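Local structure of haloacid dehalogenase domain protein hydrolase (Planctomyces limnophilus, 4OVY) at residues Y54-F59 and E101-T106; L61-L66 and A105-M110; T120-K125 and R133-C138. The protein is a putative phosphatase of the haloacid dehalogenase family that binds a calcium ion and probably acts as a hydrolase. All blocks are in the same frame, centred on the assembly; numbering follows the deposited sequence.

All three contacts belong to the helical part of the chain that follows strand 38-41, within the haloacid dehalogenase-like hydrolase region. Interactions 1 and 2 are neighbours, their centres about 8 Å apart; both pair helix 55-67 with the end of helix 95-106, and they share A105 and T106. Interaction 3 comes later in the chain, its centre about 15 Å from that of interaction 1 and 18 Å from that of interaction 2, and ties helix 112-125 to the loop that follows it. W122 and Y135 pack on helix 55-67, so this one helix links all three contacts, with Q56 in its first turn about 6 Å, side chain to side chain, from the calcium-binding D44.

Interaction 1. Residues Y54-F59 and E101-T106; sequences YVQLAF and ELTMAT
Helix 55-67 and helix 95-106 meet here through Q56 and T103, whose CA atoms, 8.8 Å apart, are the closest pair between the two segments. Y54 is the N-cap of the first helix, so residues 55-59 form its opening turn, while 101-106 continues helix 95-106. At this separation the backbones do not touch, and a long side chain has to span the gap.

Q56 does most of the spanning. Its CG lies anti to the backbone N (chi1 -172°) and the chain runs on extended, which carries the amide across to T103. There NE2 donates a hydrogen bond to OG1 of T103 over 3.1 Å; the bond is bent, with an N-H...O angle of 146°, but OG1 lies close to the amide plane. The two side chains cross at about a right angle, and NE2 also passes 4.0 Å from CG2 of T103. On the other side of the amide, OE1 accepts from the backbone N of G164, so both ends of the group are engaged and its rotation is probably fixed. The hydroxyl of T103 in turn is bonded to the carbonyl O of L99, one turn back in its own helix.

Next to this polar link, L57 and L102 supply a looser apolar touch, CD1 of L57 lying 4.4 Å from CD2 of L102. L102 also rests on A60 and V64 of the same neighbouring helix.

The chemistry is that of a buried relay: amide to hydroxyl to helix carbonyl, with a loop N-H closing the far end. The relay links helix 95-106 to the backbone at G164; the Q56 side chain is about 6 Å from that of D44 but about 12 Å from the bound calcium, near the site without being a ligand.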
ATOM      1  N   TYR A  54     -18.923 -16.134   3.190  1.00 21.49           N
ATOM      2  CA  TYR A  54     -17.685 -15.407   3.461  1.00 21.01           C
ATOM      3  C   TYR A  54     -17.615 -15.186   4.963  1.00 20.66           C
ATOM      4  O   TYR A  54     -18.630 -14.848   5.591  1.00 21.46           O
ATOM      5  CB  TYR A  54     -17.648 -14.064   2.713  1.00 22.31           C
ATOM      6  CG  TYR A  54     -17.828 -14.168   1.205  1.00 22.61           C
ATOM      7  CD1 TYR A  54     -17.085 -15.079   0.455  1.00 23.10           C
ATOM      8  CD2 TYR A  54     -18.726 -13.341   0.525  1.00 24.17           C
ATOM      9  CE1 TYR A  54     -17.237 -15.173  -0.918  1.00 25.97           C
ATOM     10  CE2 TYR A  54     -18.878 -13.428  -0.852  1.00 25.59           C
ATOM     11  CZ  TYR A  54     -18.132 -14.350  -1.570  1.00 27.36           C
ATOM     12  OH  TYR A  54     -18.274 -14.461  -2.943  1.00 28.74           O
ATOM     13  N   VAL A  55     -16.439 -15.391   5.552  1.00 20.16           N
ATOM     14  CA  VAL A  55     -16.310 -15.277   7.001  1.00 20.53           C
ATOM     15  C   VAL A  55     -16.683 -13.871   7.483  1.00 19.54           C
ATOM     16  O   VAL A  55     -17.292 -13.724   8.540  1.00 19.72           O
ATOM     17  CB  VAL A  55     -14.895 -15.653   7.494  1.00 21.42           C
ATOM     18  CG1 VAL A  55     -14.758 -15.398   8.989  1.00 21.19           C
ATOM     19  CG2 VAL A  55     -14.606 -17.121   7.188  1.00 21.69           C
ATOM     20  N   GLN A  56     -16.325 -12.841   6.716  1.00 20.92           N
ATOM     21  CA  GLN A  56     -16.707 -11.483   7.086  1.00 21.35           C
ATOM     22  C   GLN A  56     -18.226 -11.288   7.073  1.00 20.83           C
ATOM     23  O   GLN A  56     -18.737 -10.473   7.834  1.00 20.31           O
ATOM     24  CB  GLN A  56     -16.023 -10.431   6.220  1.00 21.53           C
ATOM     25  CG  GLN A  56     -16.252  -9.009   6.718  1.00 22.05           C
ATOM     26  CD  GLN A  56     -15.545  -7.967   5.888  1.00 21.72           C
ATOM     27  OE1 GLN A  56     -14.596  -8.267   5.175  1.00 24.95           O
ATOM     28  NE2 GLN A  56     -15.999  -6.729   5.989  1.00 23.78           N
ATOM     29  N   LEU A  57     -18.940 -12.022   6.224  1.00 21.18           N
ATOM     30  CA  LEU A  57     -20.409 -11.959   6.242  1.00 22.45           C
ATOM     31  C   LEU A  57     -20.954 -12.563   7.540  1.00 23.39           C
ATOM     32  O   LEU A  57     -21.883 -12.004   8.145  1.00 20.41           O
ATOM     33  CB  LEU A  57     -21.014 -12.616   4.996  1.00 24.32           C
ATOM     34  CG  LEU A  57     -22.532 -12.468   4.820  1.00 25.00           C
ATOM     35  CD1 LEU A  57     -22.971 -11.010   4.885  1.00 25.93           C
ATOM     36  CD2 LEU A  57     -22.970 -13.110   3.511  1.00 28.94           C
ATOM     37  N   ALA A  58     -20.363 -13.677   7.989  1.00 21.62           N
ATOM     38  CA  ALA A  58     -20.705 -14.257   9.294  1.00 21.83           C
ATOM     39  C   ALA A  58     -20.491 -13.229  10.417  1.00 21.40           C
ATOM     40  O   ALA A  58     -21.333 -13.078  11.298  1.00 22.74           O
ATOM     41  CB  ALA A  58     -19.893 -15.522   9.563  1.00 22.41           C
ATOM     42  N   PHE A  59     -19.355 -12.535  10.376  1.00 20.89           N
ATOM     43  CA  PHE A  59     -19.046 -11.464  11.333  1.00 20.22           C
ATOM     44  C   PHE A  59     -20.111 -10.368  11.283  1.00 20.61           C
ATOM     45  O   PHE A  59     -20.663  -9.985  12.316  1.00 22.14           O
ATOM     46  CB  PHE A  59     -17.642 -10.908  11.037  1.00 20.26           C
ATOM     47  CG  PHE A  59     -17.331  -9.590  11.689  1.00 18.87           C
ATOM     48  CD1 PHE A  59     -16.933  -9.531  13.021  1.00 20.18           C
ATOM     49  CD2 PHE A  59     -17.367  -8.412  10.954  1.00 18.87           C
ATOM     50  CE1 PHE A  59     -16.611  -8.321  13.616  1.00 20.90           C
ATOM     51  CE2 PHE A  59     -17.054  -7.198  11.544  1.00 19.12           C
ATOM     52  CZ  PHE A  59     -16.678  -7.147  12.876  1.00 20.03           C
ATOM     53  N   GLU A 101     -20.172  -2.173   2.407  1.00 23.10           N
ATOM     54  CA  GLU A 101     -21.209  -1.201   2.779  1.00 23.54           C
ATOM     55  C   GLU A 101     -21.921  -1.572   4.087  1.00 23.03           C
ATOM     56  O   GLU A 101     -22.219  -0.699   4.902  1.00 24.69           O
ATOM     57  CB  GLU A 101     -22.235  -1.022   1.657  1.00 26.45           C
ATOM     58  CG  GLU A 101     -21.677  -0.269   0.463  1.00 29.58           C
ATOM     59  CD  GLU A 101     -22.637  -0.193  -0.710  1.00 32.54           C
ATOM     60  OE1 GLU A 101     -23.430  -1.132  -0.924  1.00 36.30           O
ATOM     61  OE2 GLU A 101     -22.577   0.811  -1.436  1.00 40.23           O
ATOM     62  N   LEU A 102     -22.198  -2.860   4.276  1.00 22.72           N
ATOM     63  CA  LEU A 102     -22.850  -3.330   5.492  1.00 23.82           C
ATOM     64  C   LEU A 102     -21.936  -3.107   6.700  1.00 23.99           C
ATOM     65  O   LEU A 102     -22.384  -2.645   7.753  1.00 24.47           O
ATOM     66  CB  LEU A 102     -23.229  -4.807   5.356  1.00 23.06           C
ATOM     67  CG  LEU A 102     -23.857  -5.508   6.556  1.00 26.16           C
ATOM     68  CD1 LEU A 102     -25.124  -4.791   6.992  1.00 27.71           C
ATOM     69  CD2 LEU A 102     -24.154  -6.964   6.227  1.00 25.39           C
ATOM     70  N   THR A 103     -20.652  -3.416   6.533  1.00 22.19           N
ATOM     71  CA  THR A 103     -19.678  -3.215   7.596  1.00 23.97           C
ATOM     72  C   THR A 103     -19.478  -1.718   7.869  1.00 24.40           C
ATOM     73  O   THR A 103     -19.387  -1.297   9.025  1.00 24.31           O
ATOM     74  CB  THR A 103     -18.335  -3.886   7.233  1.00 25.28           C
ATOM     75  OG1 THR A 103     -18.564  -5.265   6.907  1.00 25.52           O
ATOM     76  CG2 THR A 103     -17.362  -3.795   8.385  1.00 24.83           C
HETATM   77  N   MSE A 104     -19.438  -0.926   6.796  1.00 25.27           N
HETATM   78  CA  MSE A 104     -19.314   0.531   6.869  1.00 23.75           C
HETATM   79  C   MSE A 104     -20.437   1.130   7.676  1.00 23.84           C
HETATM   80  O   MSE A 104     -20.196   1.954   8.556  1.00 24.10           O
HETATM   81  CB  MSE A 104     -19.346   1.099   5.445  1.00 24.61           C
HETATM   82  CG  MSE A 104     -19.369   2.620   5.344  1.00 28.30           C
HETATM   83 SE   MSE A 104     -19.949   3.147   3.533  1.00 35.61          SE
HETATM   84  CE  MSE A 104     -21.877   2.734   3.682  1.00 33.53           C
ATOM     85  N   ALA A 105     -21.672   0.722   7.384  1.00 23.68           N
ATOM     86  CA  ALA A 105     -22.845   1.319   8.026  1.00 25.21           C
ATOM     87  C   ALA A 105     -22.955   0.983   9.515  1.00 27.50           C
ATOM     88  O   ALA A 105     -23.631   1.693  10.252  1.00 28.56           O
ATOM     89  CB  ALA A 105     -24.119   0.898   7.302  1.00 27.14           C
ATOM     90  N   THR A 106     -22.296  -0.092   9.947  1.00 24.20           N
ATOM     91  CA  THR A 106     -22.435  -0.597  11.308  1.00 26.17           C
ATOM     92  C   THR A 106     -21.238  -0.293  12.204  1.00 25.78           C
ATOM     93  O   THR A 106     -21.287  -0.585  13.396  1.00 24.79           O
ATOM     94  CB  THR A 106     -22.697  -2.120  11.314  1.00 26.74           C
ATOM     95  OG1 THR A 106     -21.721  -2.799  10.509  1.00 25.50           O
ATOM     96  CG2 THR A 106     -24.090  -2.413  10.766  1.00 28.58           C
TER

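Interaction 2. Residues L61-L66 and A105-M110; sequences LDRVRL and ATHAGM
R63 reaches from helix 55-67 to the imidazole of H107, in the segment that follows T106, and the conformations of both side chains are matched to that meeting. The arginine is folded rather than extended: it bends at both its second and third torsions, which curls the aliphatic part around the edge of the ring and leaves CG 3.8 Å from NE2 of H107. The head then turns back so that NE donates to NE2 of H107 at 3.1 Å. That bond is not straight, and the guanidinium and imidazole planes stand 37° apart, with each donor or acceptor tilted some 20° from the partner's plane.

The other ring nitrogen is held as well: ND1 of H107 is bonded to the carbonyl O of T103 in the preceding helical turn. F115 meets the same ring edge-to-face. A second bridge is made by water 1, which accepts from NH2 of R63 at 2.7 Å and donates to the carbonyl O of T106 at the same length.

Beside these polar groups V64 and T106, the pair with the nearest CA atoms, touch through methyls only: CG2 of V64 lies 4.3 Å from CG2 of T106. The hydroxyl of T106 points back into its own helix, toward the carbonyl oxygens of L102 and T103.

Accepting at NE2 while ND1 bonds to a carbonyl is consistent with a neutral histidine protonated on ND1. Such a ring would pass a link from helix carbonyl to arginine, tying the segment around T106 and H107 to helix 55-67.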
ATOM      1  N   LEU A  61     -23.153 -10.501  10.211  1.00 24.64           N
ATOM      2  CA  LEU A  61     -24.390 -11.064  10.757  1.00 28.06           C
ATOM      3  C   LEU A  61     -24.449 -10.971  12.282  1.00 25.80           C
ATOM      4  O   LEU A  61     -25.464 -10.541  12.852  1.00 25.95           O
ATOM      5  CB  LEU A  61     -24.569 -12.526  10.307  1.00 30.47           C
ATOM      6  CG  LEU A  61     -25.404 -12.753   9.039  1.00 35.48           C
ATOM      7  CD1 LEU A  61     -24.980 -11.869   7.871  1.00 34.20           C
ATOM      8  CD2 LEU A  61     -25.393 -14.222   8.633  1.00 38.23           C
ATOM      9  N   ASP A  62     -23.370 -11.376  12.947  1.00 25.19           N
ATOM     10  CA  ASP A  62     -23.324 -11.316  14.414  1.00 27.69           C
ATOM     11  C   ASP A  62     -23.372  -9.874  14.907  1.00 25.92           C
ATOM     12  O   ASP A  62     -24.064  -9.562  15.891  1.00 24.35           O
ATOM     13  CB  ASP A  62     -22.084 -12.027  14.962  1.00 27.39           C
ATOM     14  CG  ASP A  62     -22.202 -13.542  14.905  1.00 31.31           C
ATOM     15  OD1 ASP A  62     -23.315 -14.053  14.641  1.00 31.60           O
ATOM     16  OD2 ASP A  62     -21.176 -14.227  15.133  1.00 31.14           O
ATOM     17  N   ARG A  63     -22.665  -8.990  14.212  1.00 23.11           N
ATOM     18  CA  ARG A  63     -22.660  -7.572  14.578  1.00 24.04           C
ATOM     19  C   ARG A  63     -24.049  -6.944  14.434  1.00 23.15           C
ATOM     20  O   ARG A  63     -24.493  -6.234  15.326  1.00 23.86           O
ATOM     21  CB  ARG A  63     -21.631  -6.805  13.755  1.00 24.70           C
ATOM     22  CG  ARG A  63     -20.186  -7.221  14.023  1.00 24.98           C
ATOM     23  CD  ARG A  63     -19.753  -6.961  15.454  1.00 26.84           C
ATOM     24  NE  ARG A  63     -19.833  -5.545  15.798  1.00 27.12           N
ATOM     25  CZ  ARG A  63     -19.854  -5.067  17.036  1.00 32.92           C
ATOM     26  NH1 ARG A  63     -19.813  -5.879  18.090  1.00 36.48           N
ATOM     27  NH2 ARG A  63     -19.926  -3.756  17.216  1.00 34.55           N
ATOM     28  N   VAL A  64     -24.731  -7.217  13.324  1.00 22.75           N
ATOM     29  CA  VAL A  64     -26.097  -6.710  13.109  1.00 24.18           C
ATOM     30  C   VAL A  64     -27.032  -7.226  14.204  1.00 25.38           C
ATOM     31  O   VAL A  64     -27.802  -6.460  14.790  1.00 26.33           O
ATOM     32  CB  VAL A  64     -26.627  -7.076  11.702  1.00 23.69           C
ATOM     33  CG1 VAL A  64     -28.138  -6.872  11.593  1.00 25.20           C
ATOM     34  CG2 VAL A  64     -25.908  -6.254  10.644  1.00 24.41           C
ATOM     35  N   ARG A  65     -26.946  -8.518  14.497  1.00 24.98           N
ATOM     36  CA  ARG A  65     -27.764  -9.104  15.562  1.00 28.21           C
ATOM     37  C   ARG A  65     -27.527  -8.432  16.911  1.00 27.23           C
ATOM     38  O   ARG A  65     -28.474  -8.172  17.647  1.00 28.70           O
ATOM     39  CB  ARG A  65     -27.523 -10.608  15.663  1.00 32.35           C
ATOM     40  CG  ARG A  65     -28.136 -11.365  14.502  1.00 38.48           C
ATOM     41  CD  ARG A  65     -28.135 -12.863  14.725  1.00 46.26           C
ATOM     42  NE  ARG A  65     -28.362 -13.564  13.464  1.00 55.42           N
ATOM     43  CZ  ARG A  65     -27.422 -14.162  12.731  1.00 60.22           C
ATOM     44  NH1 ARG A  65     -26.145 -14.179  13.119  1.00 68.49           N
ATOM     45  NH2 ARG A  65     -27.768 -14.761  11.598  1.00 65.07           N
ATOM     46  N   LEU A  66     -26.267  -8.148  17.226  1.00 26.36           N
ATOM     47  CA  LEU A  66     -25.914  -7.501  18.488  1.00 29.77           C
ATOM     48  C   LEU A  66     -26.465  -6.070  18.544  1.00 30.28           C
ATOM     49  O   LEU A  66     -26.915  -5.608  19.597  1.00 32.08           O
ATOM     50  CB  LEU A  66     -24.392  -7.489  18.666  1.00 35.06           C
ATOM     51  CG  LEU A  66     -23.838  -6.984  19.999  1.00 43.93           C
ATOM     52  CD1 LEU A  66     -24.277  -7.893  21.142  1.00 49.43           C
ATOM     53  CD2 LEU A  66     -22.319  -6.891  19.942  1.00 49.45           C
ATOM     54  N   ALA A 105     -21.672   0.722   7.384  1.00 23.68           N
ATOM     55  CA  ALA A 105     -22.845   1.319   8.026  1.00 25.21           C
ATOM     56  C   ALA A 105     -22.955   0.983   9.515  1.00 27.50           C
ATOM     57  O   ALA A 105     -23.631   1.693  10.252  1.00 28.56           O
ATOM     58  CB  ALA A 105     -24.119   0.898   7.302  1.00 27.14           C
ATOM     59  N   THR A 106     -22.296  -0.092   9.947  1.00 24.20           N
ATOM     60  CA  THR A 106     -22.435  -0.597  11.308  1.00 26.17           C
ATOM     61  C   THR A 106     -21.238  -0.293  12.204  1.00 25.78           C
ATOM     62  O   THR A 106     -21.287  -0.585  13.396  1.00 24.79           O
ATOM     63  CB  THR A 106     -22.697  -2.120  11.314  1.00 26.74           C
ATOM     64  OG1 THR A 106     -21.721  -2.799  10.509  1.00 25.50           O
ATOM     65  CG2 THR A 106     -24.090  -2.413  10.766  1.00 28.58           C
ATOM     66  N   HIS A 107     -20.175   0.285  11.646  1.00 24.18           N
ATOM     67  CA  HIS A 107     -18.974   0.607  12.425  1.00 23.91           C
ATOM     68  C   HIS A 107     -18.397   1.998  12.173  1.00 24.75           C
ATOM     69  O   HIS A 107     -17.224   2.241  12.451  1.00 26.32           O
ATOM     70  CB  HIS A 107     -17.911  -0.449  12.157  1.00 23.28           C
ATOM     71  CG  HIS A 107     -18.328  -1.817  12.577  1.00 22.33           C
ATOM     72  ND1 HIS A 107     -19.113  -2.626  11.787  1.00 22.90           N
ATOM     73  CD2 HIS A 107     -18.115  -2.499  13.724  1.00 22.05           C
ATOM     74  CE1 HIS A 107     -19.348  -3.761  12.420  1.00 23.82           C
ATOM     75  NE2 HIS A 107     -18.749  -3.710  13.596  1.00 23.81           N
ATOM     76  N   ALA A 108     -19.209   2.914  11.657  1.00 21.72           N
ATOM     77  CA  ALA A 108     -18.764   4.283  11.416  1.00 23.15           C
ATOM     78  C   ALA A 108     -18.664   5.034  12.735  1.00 22.05           C
ATOM     79  O   ALA A 108     -19.432   4.775  13.650  1.00 24.15           O
ATOM     80  CB  ALA A 108     -19.725   5.003  10.478  1.00 26.64           C
ATOM     81  N   GLY A 109     -17.709   5.952  12.829  1.00 21.57           N
ATOM     82  CA  GLY A 109     -17.556   6.802  14.010  1.00 24.39           C
ATOM     83  C   GLY A 109     -16.615   6.269  15.078  1.00 23.79           C
ATOM     84  O   GLY A 109     -16.277   6.989  16.023  1.00 26.55           O
HETATM   85  N   MSE A 110     -16.203   5.013  14.951  1.00 22.51           N
HETATM   86  CA  MSE A 110     -15.238   4.424  15.883  1.00 22.46           C
HETATM   87  C   MSE A 110     -13.865   4.489  15.271  1.00 21.95           C
HETATM   88  O   MSE A 110     -13.721   4.685  14.060  1.00 21.18           O
HETATM   89  CB  MSE A 110     -15.644   2.994  16.253  1.00 22.77           C
HETATM   90  CG  MSE A 110     -15.400   1.963  15.161  1.00 23.27           C
HETATM   91 SE   MSE A 110     -15.797   0.141  15.810  1.00 26.56          SE
HETATM   92  CE  MSE A 110     -17.691   0.438  16.289  1.00 26.50           C
TER
HETATM   93  O   HOH W   1     -20.660  -1.543  15.884  1.00 33.16           O

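Interaction 3. Residues T120-K125 and R133-C138; sequences TEWIRK and RPYTEC
W122 and Y135 lie almost parallel, their ring planes 10° apart, but offset: the centre of the indole's six-membered ring is 5.5 Å from that of the Y135 ring, leaving little face-on overlap. What touches is a corner of the indole: CH2 of W122 comes within 3.5 Å of CE2 of Y135. The tryptophan's CG is anti to the backbone N (chi1 -177°), which swings the six-membered ring out toward the tyrosine, while NE1 bonds to the carboxylate of D62 and the rings of F59 and W122 meet edge-to-face. Replacing W122 with an alanine would probably leave Y135 without its ring neighbour and D62 without this N-H, opening a gap between the helices.

Beside the aromatic pair, CG1 of I123 touches the methyl CG2 of T136 at 3.8 Å, the side chains crossing at a slant. The carbonyl O of I123 is met by two waters: water 2 donates to it at 2.6 Å and accepts from the backbone N of Y135, and water 3 donates to it and bonds OG1 of T136.

These contacts fasten the C-terminal turn of helix 112-125 to the short 3-10 turn at 135-137 in the loop leading to helix 141-152. This partly buried contact lies where the helical insert after strand 38-41, consistent with the cap of many haloacid dehalogenase-family proteins, leads back toward the sheet.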
ATOM      1  N   THR A 120     -10.924  -8.822  16.443  1.00 22.01           N
ATOM      2  CA  THR A 120     -10.064  -9.775  17.161  1.00 23.29           C
ATOM      3  C   THR A 120     -10.850 -10.612  18.164  1.00 23.31           C
ATOM      4  O   THR A 120     -10.667 -11.826  18.261  1.00 25.45           O
ATOM      5  CB  THR A 120      -8.918  -9.032  17.861  1.00 25.75           C
ATOM      6  OG1 THR A 120      -8.092  -8.428  16.859  1.00 27.51           O
ATOM      7  CG2 THR A 120      -8.076  -9.983  18.717  1.00 28.86           C
ATOM      8  N   GLU A 121     -11.735  -9.962  18.907  1.00 24.91           N
ATOM      9  CA  GLU A 121     -12.579 -10.665  19.846  1.00 25.39           C
ATOM     10  C   GLU A 121     -13.556 -11.601  19.137  1.00 23.59           C
ATOM     11  O   GLU A 121     -13.746 -12.730  19.571  1.00 26.70           O
ATOM     12  CB  GLU A 121     -13.303  -9.677  20.753  1.00 29.91           C
ATOM     13  CG  GLU A 121     -12.364  -8.998  21.737  1.00 36.26           C
ATOM     14  CD  GLU A 121     -11.691  -9.990  22.670  1.00 43.18           C
ATOM     15  OE1 GLU A 121     -12.339 -10.412  23.655  1.00 54.78           O
ATOM     16  OE2 GLU A 121     -10.516 -10.351  22.407  1.00 44.59           O
ATOM     17  N   TRP A 122     -14.143 -11.155  18.034  1.00 21.55           N
ATOM     18  CA  TRP A 122     -15.062 -12.011  17.293  1.00 22.04           C
ATOM     19  C   TRP A 122     -14.352 -13.235  16.723  1.00 20.70           C
ATOM     20  O   TRP A 122     -14.835 -14.357  16.854  1.00 23.13           O
ATOM     21  CB  TRP A 122     -15.744 -11.252  16.155  1.00 21.41           C
ATOM     22  CG  TRP A 122     -16.731 -12.111  15.439  1.00 21.72           C
ATOM     23  CD1 TRP A 122     -18.033 -12.322  15.792  1.00 22.75           C
ATOM     24  CD2 TRP A 122     -16.498 -12.904  14.270  1.00 21.89           C
ATOM     25  NE1 TRP A 122     -18.626 -13.183  14.905  1.00 22.86           N
ATOM     26  CE2 TRP A 122     -17.705 -13.563  13.967  1.00 22.19           C
ATOM     27  CE3 TRP A 122     -15.385 -13.122  13.448  1.00 23.90           C
ATOM     28  CZ2 TRP A 122     -17.839 -14.417  12.871  1.00 23.88           C
ATOM     29  CZ3 TRP A 122     -15.521 -13.979  12.358  1.00 23.75           C
ATOM     30  CH2 TRP A 122     -16.737 -14.613  12.084  1.00 21.75           C
ATOM     31  N   ILE A 123     -13.206 -13.026  16.086  1.00 22.77           N
ATOM     32  CA  ILE A 123     -12.572 -14.123  15.356  1.00 27.93           C
ATOM     33  C   ILE A 123     -11.951 -15.174  16.285  1.00 27.33           C
ATOM     34  O   ILE A 123     -11.664 -16.289  15.858  1.00 30.42           O
ATOM     35  CB  ILE A 123     -11.564 -13.614  14.296  1.00 31.45           C
ATOM     36  CG1 ILE A 123     -11.479 -14.617  13.134  1.00 33.71           C
ATOM     37  CG2 ILE A 123     -10.203 -13.330  14.919  1.00 31.08           C
ATOM     38  CD1 ILE A 123     -11.223 -13.983  11.792  1.00 33.20           C
ATOM     39  N   ARG A 124     -11.763 -14.844  17.556  1.00 26.56           N
ATOM     40  CA  ARG A 124     -11.341 -15.870  18.501  1.00 32.78           C
ATOM     41  C   ARG A 124     -12.526 -16.559  19.205  1.00 29.66           C
ATOM     42  O   ARG A 124     -12.382 -17.681  19.675  1.00 33.83           O
ATOM     43  CB  ARG A 124     -10.310 -15.320  19.485  1.00 35.55           C
ATOM     44  CG  ARG A 124     -10.844 -14.342  20.499  1.00 39.02           C
ATOM     45  CD  ARG A 124      -9.780 -13.970  21.521  1.00 44.64           C
ATOM     46  NE  ARG A 124     -10.392 -13.358  22.700  1.00 41.23           N
ATOM     47  CZ  ARG A 124     -11.082 -14.023  23.628  1.00 41.75           C
ATOM     48  NH1 ARG A 124     -11.249 -15.345  23.549  1.00 50.76           N
ATOM     49  NH2 ARG A 124     -11.610 -13.362  24.649  1.00 46.44           N
ATOM     50  N   LYS A 125     -13.696 -15.923  19.239  1.00 28.62           N
ATOM     51  CA  LYS A 125     -14.878 -16.512  19.900  1.00 29.15           C
ATOM     52  C   LYS A 125     -15.795 -17.281  18.955  1.00 28.01           C
ATOM     53  O   LYS A 125     -16.429 -18.262  19.361  1.00 26.00           O
ATOM     54  CB  LYS A 125     -15.689 -15.431  20.614  1.00 30.72           C
ATOM     55  CG  LYS A 125     -14.970 -14.821  21.798  1.00 33.35           C
ATOM     56  CD  LYS A 125     -15.812 -13.744  22.453  1.00 38.60           C
ATOM     57  CE  LYS A 125     -15.056 -13.108  23.608  1.00 43.65           C
ATOM     58  NZ  LYS A 125     -15.937 -12.275  24.467  1.00 48.52           N
ATOM     59  N   ARG A 133     -14.293 -25.206  14.786  1.00 24.73           N
ATOM     60  CA  ARG A 133     -12.993 -24.636  15.110  1.00 23.56           C
ATOM     61  C   ARG A 133     -13.070 -23.156  14.739  1.00 23.36           C
ATOM     62  O   ARG A 133     -13.950 -22.765  13.959  1.00 22.38           O
ATOM     63  CB  ARG A 133     -11.897 -25.289  14.271  1.00 25.53           C
ATOM     64  CG  ARG A 133     -11.752 -26.790  14.468  1.00 27.95           C
ATOM     65  CD  ARG A 133     -10.871 -27.407  13.391  1.00 33.77           C
ATOM     66  NE  ARG A 133      -9.463 -27.032  13.538  1.00 36.25           N
ATOM     67  CZ  ARG A 133      -8.464 -27.519  12.798  1.00 37.45           C
ATOM     68  NH1 ARG A 133      -8.698 -28.408  11.837  1.00 35.16           N
ATOM     69  NH2 ARG A 133      -7.216 -27.120  13.025  1.00 41.63           N
ATOM     70  N   PRO A 134     -12.154 -22.333  15.274  1.00 22.18           N
ATOM     71  CA  PRO A 134     -12.098 -20.941  14.842  1.00 21.51           C
ATOM     72  C   PRO A 134     -11.909 -20.852  13.331  1.00 20.02           C
ATOM     73  O   PRO A 134     -11.270 -21.720  12.736  1.00 20.19           O
ATOM     74  CB  PRO A 134     -10.859 -20.397  15.553  1.00 25.02           C
ATOM     75  CG  PRO A 134     -10.656 -21.293  16.717  1.00 27.59           C
ATOM     76  CD  PRO A 134     -11.115 -22.643  16.272  1.00 24.75           C
ATOM     77  N   TYR A 135     -12.456 -19.812  12.722  1.00 20.03           N
ATOM     78  CA  TYR A 135     -12.355 -19.649  11.275  1.00 21.18           C
ATOM     79  C   TYR A 135     -10.896 -19.566  10.811  1.00 20.60           C
ATOM     80  O   TYR A 135     -10.572 -19.993   9.708  1.00 20.99           O
ATOM     81  CB  TYR A 135     -13.138 -18.411  10.821  1.00 20.44           C
ATOM     82  CG  TYR A 135     -14.636 -18.578  10.896  1.00 19.44           C
ATOM     83  CD1 TYR A 135     -15.316 -19.307   9.926  1.00 20.69           C
ATOM     84  CD2 TYR A 135     -15.378 -17.996  11.922  1.00 21.57           C
ATOM     85  CE1 TYR A 135     -16.694 -19.460   9.976  1.00 21.90           C
ATOM     86  CE2 TYR A 135     -16.758 -18.146  11.981  1.00 21.86           C
ATOM     87  CZ  TYR A 135     -17.412 -18.872  11.003  1.00 22.46           C
ATOM     88  OH  TYR A 135     -18.780 -19.028  11.048  1.00 24.01           O
ATOM     89  N   THR A 136     -10.025 -19.037  11.667  1.00 22.62           N
ATOM     90  CA  THR A 136      -8.596 -18.935  11.374  1.00 23.68           C
ATOM     91  C   THR A 136      -7.866 -20.288  11.386  1.00 23.69           C
ATOM     92  O   THR A 136      -6.714 -20.355  10.971  1.00 25.26           O
ATOM     93  CB  THR A 136      -7.896 -17.985  12.366  1.00 24.37           C
ATOM     94  OG1 THR A 136      -8.233 -18.368  13.702  1.00 25.69           O
ATOM     95  CG2 THR A 136      -8.345 -16.531  12.143  1.00 27.66           C
ATOM     96  N   GLU A 137      -8.520 -21.341  11.876  1.00 23.17           N
ATOM     97  CA  GLU A 137      -8.014 -22.710  11.744  1.00 24.02           C
ATOM     98  C   GLU A 137      -8.590 -23.429  10.523  1.00 23.62           C
ATOM     99  O   GLU A 137      -8.180 -24.558  10.211  1.00 25.38           O
ATOM    100  CB  GLU A 137      -8.284 -23.515  13.013  1.00 25.66           C
ATOM    101  CG  GLU A 137      -7.401 -23.107  14.180  1.00 29.63           C
ATOM    102  CD  GLU A 137      -7.688 -23.890  15.451  1.00 35.43           C
ATOM    103  OE1 GLU A 137      -8.175 -25.042  15.370  1.00 36.40           O
ATOM    104  OE2 GLU A 137      -7.425 -23.344  16.542  1.00 41.61           O
ATOM    105  N   CYS A 138      -9.513 -22.772   9.818  1.00 21.12           N
ATOM    106  CA  CYS A 138     -10.076 -23.316   8.590  1.00 20.99           C
ATOM    107  C   CYS A 138      -9.313 -22.783   7.374  1.00 21.60           C
ATOM    108  O   CYS A 138      -9.886 -22.504   6.316  1.00 21.00           O
ATOM    109  CB  CYS A 138     -11.574 -23.016   8.528  1.00 23.12           C
ATOM    110  SG  CYS A 138     -12.473 -23.697   9.951  1.00 24.46           S
TER
HETATM  111  O   HOH W   2     -13.363 -17.720  14.463  1.00 24.78           O
HETATM  112  O   HOH W   3      -9.039 -16.951  15.862  1.00 29.40           O